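Local coordinates for beta-hexosaminidase Amuc_2018 (PDB 6JEB), which hydrolyses terminal non-reducing N-acetylglucosamine and N-acetylgalactosamine residues from glycans and chitobiose as a family 20 glycoside hydrolase, at residues T1-E9 with T64-L72; A20-V31 with V43-G54. All coordinates share one frame; numbering follows the deposited sequence.

Contact 1: residues T1-E9 with T64-L72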
loop_
_atom_site.group_PDB
_atom_site.type_symbol
_atom_site.label_atom_id
_atom_site.label_comp_id
_atom_site.label_asym_id
_atom_site.label_seq_id
_atom_site.Cartn_x
_atom_site.Cartn_y
_atom_site.Cartn_z
ATOM N N THR A 1 -4.873 -28.767 -21.135
ATOM C CA THR A 1 -5.108 -28.182 -22.452
ATOM C C THR A 1 -4.874 -26.666 -22.431
ATOM O O THR A 1 -4.308 -26.139 -21.475
ATOM C CB THR A 1 -6.524 -28.519 -22.973
ATOM O OG1 THR A 1 -6.690 -27.998 -24.297
ATOM C CG2 THR A 1 -7.591 -27.940 -22.051
ATOM N N ALA A 2 -5.306 -25.972 -23.485
ATOM C CA ALA A 2 -4.985 -24.558 -23.643
ATOM C C ALA A 2 -5.766 -23.703 -22.650
ATOM O O ALA A 2 -6.978 -23.869 -22.488
ATOM C CB ALA A 2 -5.291 -24.112 -25.070
ATOM N N GLN A 3 -5.067 -22.770 -22.002
ATOM C CA GLN A 3 -5.632 -21.947 -20.946
ATOM C C GLN A 3 -5.185 -20.507 -21.148
ATOM O O GLN A 3 -4.282 -20.218 -21.937
ATOM C CB GLN A 3 -5.130 -22.396 -19.568
ATOM C CG GLN A 3 -5.507 -23.809 -19.175
ATOM C CD GLN A 3 -4.919 -24.197 -17.830
ATOM O OE1 GLN A 3 -5.566 -24.054 -16.793
ATOM N NE2 GLN A 3 -3.684 -24.684 -17.842
ATOM N N TYR A 4 -5.821 -19.598 -20.413
ATOM C CA TYR A 4 -5.352 -18.226 -20.299
ATOM C C TYR A 4 -4.351 -18.116 -19.154
ATOM O O TYR A 4 -4.300 -18.959 -18.252
ATOM C CB TYR A 4 -6.517 -17.282 -20.005
ATOM C CG TYR A 4 -7.602 -17.252 -21.058
ATOM C CD1 TYR A 4 -7.295 -17.349 -22.414
ATOM C CD2 TYR A 4 -8.938 -17.110 -20.696
ATOM C CE1 TYR A 4 -8.288 -17.307 -23.373
ATOM C CE2 TYR A 4 -9.937 -17.070 -21.649
ATOM C CZ TYR A 4 -9.609 -17.169 -22.986
ATOM O OH TYR A 4 -10.609 -17.135 -23.934
ATOM N N SER A 5 -3.556 -17.050 -19.195
ATOM C CA SER A 5 -2.620 -16.758 -18.120
ATOM C C SER A 5 -2.892 -15.381 -17.539
ATOM O O SER A 5 -2.036 -14.493 -17.591
ATOM C CB SER A 5 -1.180 -16.862 -18.617
ATOM O OG SER A 5 -0.882 -18.211 -18.917
ATOM N N ILE A 6 -4.081 -15.199 -16.978
ATOM C CA ILE A 6 -4.506 -13.926 -16.416
ATOM C C ILE A 6 -4.230 -13.948 -14.921
ATOM O O ILE A 6 -4.670 -14.866 -14.212
ATOM C CB ILE A 6 -6.004 -13.688 -16.677
ATOM C CG1 ILE A 6 -6.309 -13.684 -18.181
ATOM C CG2 ILE A 6 -6.466 -12.398 -15.993
ATOM C CD1 ILE A 6 -7.755 -14.033 -18.486
ATOM N N ILE A 7 -3.506 -12.942 -14.440
ATOM C CA ILE A 7 -3.308 -12.712 -13.014
ATOM C C ILE A 7 -3.889 -11.340 -12.701
ATOM O O ILE A 7 -3.478 -10.344 -13.304
ATOM C CB ILE A 7 -1.829 -12.768 -12.592
ATOM C CG1 ILE A 7 -1.223 -14.130 -12.938
ATOM C CG2 ILE A 7 -1.699 -12.479 -11.087
ATOM C CD1 ILE A 7 0.307 -14.170 -12.832
ATOM N N PRO A 8 -4.822 -11.221 -11.750
ATOM C CA PRO A 8 -5.364 -12.310 -10.919
ATOM C C PRO A 8 -6.299 -13.259 -11.663
ATOM O O PRO A 8 -6.942 -12.877 -12.647
ATOM C CB PRO A 8 -6.130 -11.572 -9.815
ATOM C CG PRO A 8 -6.307 -10.183 -10.302
ATOM C CD PRO A 8 -5.309 -9.890 -11.348
ATOM N N GLU A 9 -6.364 -14.492 -11.184
ATOM C CA GLU A 9 -7.248 -15.482 -11.790
ATOM C C GLU A 9 -8.684 -14.968 -11.784
ATOM O O GLU A 9 -9.185 -14.557 -10.727
ATOM C CB GLU A 9 -7.180 -16.795 -11.010
ATOM C CG GLU A 9 -7.974 -17.940 -11.649
ATOM C CD GLU A 9 -7.422 -18.357 -13.008
ATOM O OE1 GLU A 9 -6.245 -18.055 -13.311
ATOM O OE2 GLU A 9 -8.173 -18.989 -13.785
ATOM N N THR A 64 -7.711 -7.156 -18.170
ATOM C CA THR A 64 -7.664 -8.543 -18.616
ATOM C C THR A 64 -7.405 -8.630 -20.112
ATOM O O THR A 64 -6.598 -9.452 -20.565
ATOM C CB THR A 64 -8.974 -9.230 -18.239
ATOM O OG1 THR A 64 -9.043 -9.301 -16.810
ATOM C CG2 THR A 64 -9.053 -10.639 -18.840
ATOM N N LEU A 65 -8.075 -7.786 -20.899
ATOM C CA LEU A 65 -7.842 -7.769 -22.340
ATOM C C LEU A 65 -6.378 -7.477 -22.657
ATOM O O LEU A 65 -5.807 -8.060 -23.588
ATOM C CB LEU A 65 -8.762 -6.739 -22.996
ATOM C CG LEU A 65 -8.797 -6.674 -24.521
ATOM C CD1 LEU A 65 -9.182 -8.027 -25.088
ATOM C CD2 LEU A 65 -9.772 -5.588 -24.976
ATOM N N ARG A 66 -5.756 -6.584 -21.885
ATOM C CA ARG A 66 -4.344 -6.273 -22.076
ATOM C C ARG A 66 -3.483 -7.515 -21.864
ATOM O O ARG A 66 -2.566 -7.793 -22.647
ATOM C CB ARG A 66 -3.967 -5.150 -21.103
ATOM C CG ARG A 66 -2.553 -4.633 -21.173
ATOM C CD ARG A 66 -2.427 -3.290 -20.420
ATOM N NE ARG A 66 -2.927 -3.382 -19.049
ATOM C CZ ARG A 66 -3.380 -2.356 -18.330
ATOM N NH1 ARG A 66 -3.406 -1.124 -18.837
ATOM N NH2 ARG A 66 -3.799 -2.560 -17.093
ATOM N N GLN A 67 -3.765 -8.277 -20.796
ATOM C CA GLN A 67 -2.994 -9.491 -20.544
ATOM C C GLN A 67 -3.231 -10.527 -21.634
ATOM O O GLN A 67 -2.294 -11.223 -22.050
ATOM C CB GLN A 67 -3.314 -10.063 -19.161
ATOM C CG GLN A 67 -2.837 -9.165 -18.030
ATOM C CD GLN A 67 -2.712 -9.899 -16.707
ATOM O OE1 GLN A 67 -3.038 -11.084 -16.607
ATOM N NE2 GLN A 67 -2.226 -9.202 -15.685
ATOM N N LEU A 68 -4.473 -10.644 -22.114
ATOM C CA LEU A 68 -4.754 -11.575 -23.204
ATOM C C LEU A 68 -4.042 -11.155 -24.482
ATOM O O LEU A 68 -3.577 -12.011 -25.247
ATOM C CB LEU A 68 -6.259 -11.685 -23.436
ATOM C CG LEU A 68 -7.042 -12.411 -22.345
ATOM C CD1 LEU A 68 -8.518 -12.339 -22.669
ATOM C CD2 LEU A 68 -6.575 -13.858 -22.214
ATOM N N ARG A 69 -3.947 -9.845 -24.734
ATOM C CA ARG A 69 -3.196 -9.379 -25.896
ATOM C C ARG A 69 -1.715 -9.703 -25.763
ATOM O O ARG A 69 -1.065 -10.076 -26.751
ATOM C CB ARG A 69 -3.426 -7.884 -26.113
ATOM C CG ARG A 69 -4.821 -7.595 -26.612
ATOM C CD ARG A 69 -5.147 -6.126 -26.707
ATOM N NE ARG A 69 -6.417 -5.970 -27.412
ATOM C CZ ARG A 69 -7.196 -4.899 -27.351
ATOM N NH1 ARG A 69 -6.853 -3.858 -26.600
ATOM N NH2 ARG A 69 -8.327 -4.880 -28.043
ATOM N N ASP A 70 -1.164 -9.565 -24.554
ATOM C CA ASP A 70 0.226 -9.954 -24.340
ATOM C C ASP A 70 0.412 -11.452 -24.553
ATOM O O ASP A 70 1.408 -11.886 -25.146
ATOM C CB ASP A 70 0.694 -9.522 -22.948
ATOM C CG ASP A 70 0.794 -8.004 -22.806
ATOM O OD1 ASP A 70 0.831 -7.299 -23.839
ATOM O OD2 ASP A 70 0.841 -7.515 -21.657
ATOM N N GLN A 71 -0.547 -12.260 -24.090
ATOM C CA GLN A 71 -0.475 -13.696 -24.340
ATOM C C GLN A 71 -0.536 -14.003 -25.834
ATOM O O GLN A 71 0.294 -14.760 -26.363
ATOM C CB GLN A 71 -1.586 -14.430 -23.584
ATOM C CG GLN A 71 -1.479 -15.945 -23.752
ATOM C CD GLN A 71 -2.520 -16.713 -22.957
ATOM O OE1 GLN A 71 -3.180 -16.162 -22.075
ATOM N NE2 GLN A 71 -2.662 -17.997 -23.260
ATOM N N LEU A 72 -1.503 -13.410 -26.537
ATOM C CA LEU A 72 -1.653 -13.678 -27.964
ATOM C C LEU A 72 -0.408 -13.265 -28.741
ATOM O O LEU A 72 -0.021 -13.932 -29.709
ATOM C CB LEU A 72 -2.894 -12.959 -28.497
ATOM C CG LEU A 72 -3.155 -13.037 -30.004
ATOM C CD1 LEU A 72 -3.317 -14.485 -30.471
ATOM C CD2 LEU A 72 -4.382 -12.201 -30.372
#

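Contact 2: residues A20-V31 with V43-G54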
loop_
_atom_site.group_PDB
_atom_site.type_symbol
_atom_site.label_atom_id
_atom_site.label_comp_id
_atom_site.label_asym_id
_atom_site.label_seq_id
_atom_site.Cartn_x
_atom_site.Cartn_y
_atom_site.Cartn_z
ATOM N N ALA A 20 -8.871 -18.116 -31.183
ATOM C CA ALA A 20 -8.885 -16.717 -31.587
ATOM C C ALA A 20 -7.467 -16.269 -31.915
ATOM O O ALA A 20 -6.544 -16.480 -31.120
ATOM C CB ALA A 20 -9.453 -15.834 -30.470
ATOM N N LYS A 21 -7.298 -15.644 -33.079
ATOM C CA LYS A 21 -6.032 -15.039 -33.468
ATOM C C LYS A 21 -6.123 -13.524 -33.528
ATOM O O LYS A 21 -5.176 -12.864 -33.975
ATOM C CB LYS A 21 -5.531 -15.617 -34.793
ATOM C CG LYS A 21 -5.044 -17.045 -34.657
ATOM C CD LYS A 21 -4.594 -17.624 -35.982
ATOM C CE LYS A 21 -4.168 -19.070 -35.802
ATOM N NZ LYS A 21 -3.736 -19.694 -37.077
ATOM N N THR A 22 -7.241 -12.961 -33.085
ATOM C CA THR A 22 -7.402 -11.527 -32.959
ATOM C C THR A 22 -8.142 -11.249 -31.664
ATOM O O THR A 22 -8.955 -12.059 -31.209
ATOM C CB THR A 22 -8.173 -10.928 -34.148
ATOM O OG1 THR A 22 -8.329 -9.520 -33.945
ATOM C CG2 THR A 22 -9.550 -11.571 -34.296
ATOM N N LEU A 23 -7.819 -10.110 -31.057
ATOM C CA LEU A 23 -8.499 -9.630 -29.863
ATOM C C LEU A 23 -9.068 -8.235 -30.080
ATOM O O LEU A 23 -9.265 -7.485 -29.118
ATOM C CB LEU A 23 -7.574 -9.691 -28.643
ATOM C CG LEU A 23 -7.404 -11.098 -28.067
ATOM C CD1 LEU A 23 -6.160 -11.195 -27.191
ATOM C CD2 LEU A 23 -8.658 -11.512 -27.290
ATOM N N GLN A 24 -9.324 -7.880 -31.338
ATOM C CA GLN A 24 -9.993 -6.631 -31.658
ATOM C C GLN A 24 -11.284 -6.526 -30.864
ATOM O O GLN A 24 -12.069 -7.472 -30.801
ATOM C CB GLN A 24 -10.307 -6.600 -33.158
ATOM C CG GLN A 24 -11.224 -5.466 -33.579
ATOM C CD GLN A 24 -11.674 -5.584 -35.031
ATOM O OE1 GLN A 24 -10.988 -6.187 -35.857
ATOM N NE2 GLN A 24 -12.835 -5.008 -35.344
ATOM N N LEU A 25 -11.494 -5.377 -30.244
ATOM C CA LEU A 25 -12.674 -5.180 -29.415
ATOM C C LEU A 25 -13.864 -4.884 -30.326
ATOM O O LEU A 25 -13.907 -3.840 -30.986
ATOM C CB LEU A 25 -12.397 -4.055 -28.428
ATOM C CG LEU A 25 -13.314 -3.930 -27.224
ATOM C CD1 LEU A 25 -13.436 -5.259 -26.466
ATOM C CD2 LEU A 25 -12.824 -2.806 -26.304
ATOM N N LEU A 26 -14.830 -5.809 -30.370
ATOM C CA LEU A 26 -15.995 -5.696 -31.242
ATOM C C LEU A 26 -17.158 -4.973 -30.581
ATOM O O LEU A 26 -17.990 -4.373 -31.279
ATOM C CB LEU A 26 -16.477 -7.090 -31.654
ATOM C CG LEU A 26 -15.472 -7.954 -32.411
ATOM C CD1 LEU A 26 -16.038 -9.352 -32.630
ATOM C CD2 LEU A 26 -15.126 -7.287 -33.733
ATOM N N SER A 27 -17.244 -5.030 -29.256
ATOM C CA SER A 27 -18.300 -4.350 -28.529
ATOM C C SER A 27 -17.781 -4.011 -27.143
ATOM O O SER A 27 -16.884 -4.679 -26.618
ATOM C CB SER A 27 -19.583 -5.186 -28.448
ATOM O OG SER A 27 -19.366 -6.372 -27.717
ATOM N N ASP A 28 -18.353 -2.957 -26.563
ATOM C CA ASP A 28 -17.862 -2.408 -25.301
ATOM C C ASP A 28 -19.084 -1.715 -24.707
ATOM O O ASP A 28 -19.395 -0.582 -25.081
ATOM C CB ASP A 28 -16.737 -1.423 -25.583
ATOM C CG ASP A 28 -16.126 -0.818 -24.326
ATOM O OD1 ASP A 28 -16.617 -1.070 -23.203
ATOM O OD2 ASP A 28 -15.127 -0.080 -24.474
ATOM N N GLN A 29 -19.786 -2.416 -23.819
ATOM C CA GLN A 29 -21.118 -2.013 -23.389
ATOM C C GLN A 29 -21.190 -1.977 -21.874
ATOM O O GLN A 29 -20.603 -2.824 -21.198
ATOM C CB GLN A 29 -22.161 -3.025 -23.871
ATOM C CG GLN A 29 -22.260 -3.134 -25.372
ATOM C CD GLN A 29 -23.318 -4.127 -25.798
ATOM O OE1 GLN A 29 -23.035 -5.311 -25.980
ATOM N NE2 GLN A 29 -24.549 -3.653 -25.941
ATOM N N GLU A 30 -21.918 -0.997 -21.348
ATOM C CA GLU A 30 -22.273 -0.972 -19.938
ATOM C C GLU A 30 -23.631 -1.639 -19.777
ATOM O O GLU A 30 -24.602 -1.248 -20.434
ATOM C CB GLU A 30 -22.338 0.459 -19.414
ATOM C CG GLU A 30 -22.631 0.506 -17.936
ATOM C CD GLU A 30 -22.411 1.878 -17.347
ATOM O OE1 GLU A 30 -21.246 2.320 -17.286
ATOM O OE2 GLU A 30 -23.404 2.518 -16.955
ATOM N N VAL A 31 -23.694 -2.647 -18.913
ATOM C CA VAL A 31 -24.901 -3.462 -18.770
ATOM C C VAL A 31 -25.395 -3.410 -17.329
ATOM O O VAL A 31 -24.589 -3.432 -16.387
ATOM C CB VAL A 31 -24.669 -4.903 -19.256
ATOM C CG1 VAL A 31 -24.236 -4.923 -20.723
ATOM C CG2 VAL A 31 -23.641 -5.605 -18.394
ATOM N N VAL A 43 -14.305 -13.950 -25.685
ATOM C CA VAL A 43 -13.297 -14.064 -26.732
ATOM C C VAL A 43 -13.860 -14.981 -27.811
ATOM O O VAL A 43 -14.197 -16.139 -27.532
ATOM C CB VAL A 43 -11.982 -14.615 -26.158
ATOM C CG1 VAL A 43 -10.956 -14.866 -27.267
ATOM C CG2 VAL A 43 -11.426 -13.659 -25.098
ATOM N N THR A 44 -13.996 -14.463 -29.030
ATOM C CA THR A 44 -14.506 -15.202 -30.177
ATOM C C THR A 44 -13.474 -15.165 -31.302
ATOM O O THR A 44 -12.553 -14.343 -31.272
ATOM C CB THR A 44 -15.828 -14.601 -30.695
ATOM O OG1 THR A 44 -15.554 -13.453 -31.513
ATOM C CG2 THR A 44 -16.762 -14.221 -29.542
ATOM N N PRO A 45 -13.600 -16.025 -32.321
ATOM C CA PRO A 45 -12.630 -15.966 -33.428
ATOM C C PRO A 45 -12.639 -14.645 -34.176
ATOM O O PRO A 45 -11.662 -14.331 -34.870
ATOM C CB PRO A 45 -13.059 -17.124 -34.339
ATOM C CG PRO A 45 -13.787 -18.070 -33.425
ATOM C CD PRO A 45 -14.520 -17.171 -32.468
ATOM N N GLN A 46 -13.712 -13.870 -34.071
ATOM C CA GLN A 46 -13.819 -12.595 -34.762
ATOM C C GLN A 46 -13.319 -11.426 -33.924
ATOM O O GLN A 46 -13.163 -10.323 -34.459
ATOM C CB GLN A 46 -15.275 -12.333 -35.165
ATOM C CG GLN A 46 -15.863 -13.362 -36.137
ATOM C CD GLN A 46 -16.269 -14.672 -35.469
ATOM O OE1 GLN A 46 -16.681 -14.695 -34.310
ATOM N NE2 GLN A 46 -16.158 -15.770 -36.210
ATOM N N GLY A 47 -13.070 -11.634 -32.638
ATOM C CA GLY A 47 -12.690 -10.570 -31.742
ATOM C C GLY A 47 -13.398 -10.721 -30.413
ATOM O O GLY A 47 -14.080 -11.714 -30.149
ATOM N N ALA A 48 -13.232 -9.713 -29.566
ATOM C CA ALA A 48 -13.655 -9.783 -28.180
ATOM C C ALA A 48 -14.829 -8.851 -27.918
ATOM O O ALA A 48 -14.957 -7.792 -28.538
ATOM C CB ALA A 48 -12.495 -9.409 -27.255
ATOM N N HIS A 49 -15.678 -9.253 -26.977
ATOM C CA HIS A 49 -16.816 -8.455 -26.544
ATOM C C HIS A 49 -16.679 -8.183 -25.057
ATOM O O HIS A 49 -16.535 -9.124 -24.266
ATOM C CB HIS A 49 -18.117 -9.219 -26.784
ATOM C CG HIS A 49 -18.347 -9.567 -28.216
ATOM N ND1 HIS A 49 -18.956 -8.703 -29.099
ATOM C CD2 HIS A 49 -18.044 -10.681 -28.926
ATOM C CE1 HIS A 49 -19.029 -9.274 -30.289
ATOM N NE2 HIS A 49 -18.483 -10.475 -30.211
ATOM N N LEU A 50 -16.727 -6.909 -24.677
ATOM C CA LEU A 50 -16.617 -6.511 -23.280
ATOM C C LEU A 50 -17.949 -5.950 -22.801
ATOM O O LEU A 50 -18.514 -5.053 -23.431
ATOM C CB LEU A 50 -15.508 -5.473 -23.101
ATOM C CG LEU A 50 -15.302 -4.979 -21.664
ATOM C CD1 LEU A 50 -14.904 -6.101 -20.721
ATOM C CD2 LEU A 50 -14.243 -3.885 -21.648
ATOM N N ALA A 51 -18.455 -6.494 -21.702
ATOM C CA ALA A 51 -19.595 -5.936 -20.990
ATOM C C ALA A 51 -19.131 -5.629 -19.576
ATOM O O ALA A 51 -18.350 -6.388 -19.001
ATOM C CB ALA A 51 -20.746 -6.946 -20.934
ATOM N N SER A 52 -19.584 -4.512 -19.017
ATOM C CA SER A 52 -19.170 -4.158 -17.667
ATOM C C SER A 52 -20.324 -3.477 -16.951
ATOM O O SER A 52 -21.220 -2.917 -17.582
ATOM C CB SER A 52 -17.918 -3.272 -17.681
ATOM O OG SER A 52 -18.147 -2.105 -18.443
ATOM N N GLY A 53 -20.302 -3.538 -15.617
ATOM C CA GLY A 53 -21.363 -2.906 -14.853
ATOM C C GLY A 53 -21.147 -1.441 -14.550
ATOM O O GLY A 53 -22.068 -0.768 -14.071
ATOM N N GLY A 54 -19.945 -0.938 -14.806
ATOM C CA GLY A 54 -19.617 0.444 -14.509
ATOM C C GLY A 54 -18.186 0.700 -14.918
ATOM O O GLY A 54 -17.487 -0.195 -15.402
HETATM O O HOH W 1 -9.202 -15.480 -35.178
HETATM O O HOH W 2 -20.349 -6.307 -25.238
HETATM O O HOH W 3 -17.717 -2.494 -21.115
HETATM O O HOH W 4 -19.021 0.411 -18.722
#

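Contact 1: residues T1-E9 with T64-L72
L68 lays its CD2 methyl over one face of the Y4 ring, 3.9 Å from the ring centroid and displaced toward the CG-CD1 side, a CH-pi contact. The same CD2 meets I6 CD1, which also reaches T64 CG2 at 3.7 Å, so the I6 side chain bridges two successive turns of the helix. A chi1 of -61° sets the Y4 ring so that its face meets L68 CD2, and its OH goes on to the carbonyl of P80. Alongside this apolar patch, two glutamines one turn apart hold the extended N-terminal segment by its backbone. Q67 turns its amide to I7 and takes up both polar groups of that residue: I7 N donates to a lone pair of OE1 at 2.9 Å, while NE2 gives a more bent bond to I7 O, also 2.9 Å. Q71, fully stretched with CG anti to its own N (chi1 -176°), straddles Y4: NE2 donates to Q3 O at 3.1 Å, nearly in the amide plane, and OE1 accepts S5 N at 3.0 Å from above its carbonyl plane. Q75 is a further polar partner of Q71. A leucine in place of Q67 would probably leave both I7 N and I7 O without these partners in a buried setting. The chemistry implies that side-chain amides of the helix serve main-chain groups of an irregular segment, while Y4, I6 and L68 supply the apolar contact.

Contact 2: residues A20-V31 with V43-G54
S27 OG is gripped at 2.7 Å by H49 ND1, which donates to it in the imidazole plane, and OG in turn donates to a water that also bonds Q29 OE1 and L50 O. This polar cluster sits on a parallel strand pair, 25-30 beside 47-52, within the mixed sheet of the domain that precedes the family 20 catalytic barrel. S27 OG lies between its backbone N and carbonyl carbon (chi1 64°), a rotation that brings it to the imidazole edge. The ladder starts with A48 N to Q24 O, and L26 N returns to A48 O at 2.7 Å; a beta bulge at L26 then shifts the register by one, and L50 N bonds S27 O instead. Beyond it the alternation is regular, with Q29 N on L50 O and V31 N on S52 O closing the pair. At the bulge L26 points toward the partner strand, its CD1 3.6 Å from H49 NE2 and 3.5 Å from Q46 O, close over G47, where a CB would collide with L26 CG and Q24 O. G47 ends the type I turn from T44, whose hydroxyl both accepts Q46 N in an ST turn and donates to G47 O. On the helix-facing side the L25 side chain crosses that of L50, CD1 coming 4.0 Å from L50 CB, and D28 runs beside L50 to a salt bridge with R58. On the face of S27 and H49, V31 CG1 rests 4.0 Å from A51 CB, while on the L50 side S52 OG donates to a water that bonds D28 OD1 and Q29 O.

Contacts 1 and 2 belong to the two layers, helix on sheet, of the N-terminal domain, their centres about 14 Å apart. Strand 47-52 leads directly into helix 55-73, so the chain passes from the strand pair of contact 2 to the helix of contact 1. They also touch: R69 NH2 lies 3.0 Å from L23 O, probably a hydrogen bond, L68 O packs on L23 CD1, and Y4 OH comes 3.6 Å from V43 CB. The N-terminal segment is covered farther out by helix 434-452, where S5 OG bonds D443. Both contacts lie away from the acetamide pocket and the zinc site, their centres about 25 Å and 32 Å from the centre of the chain.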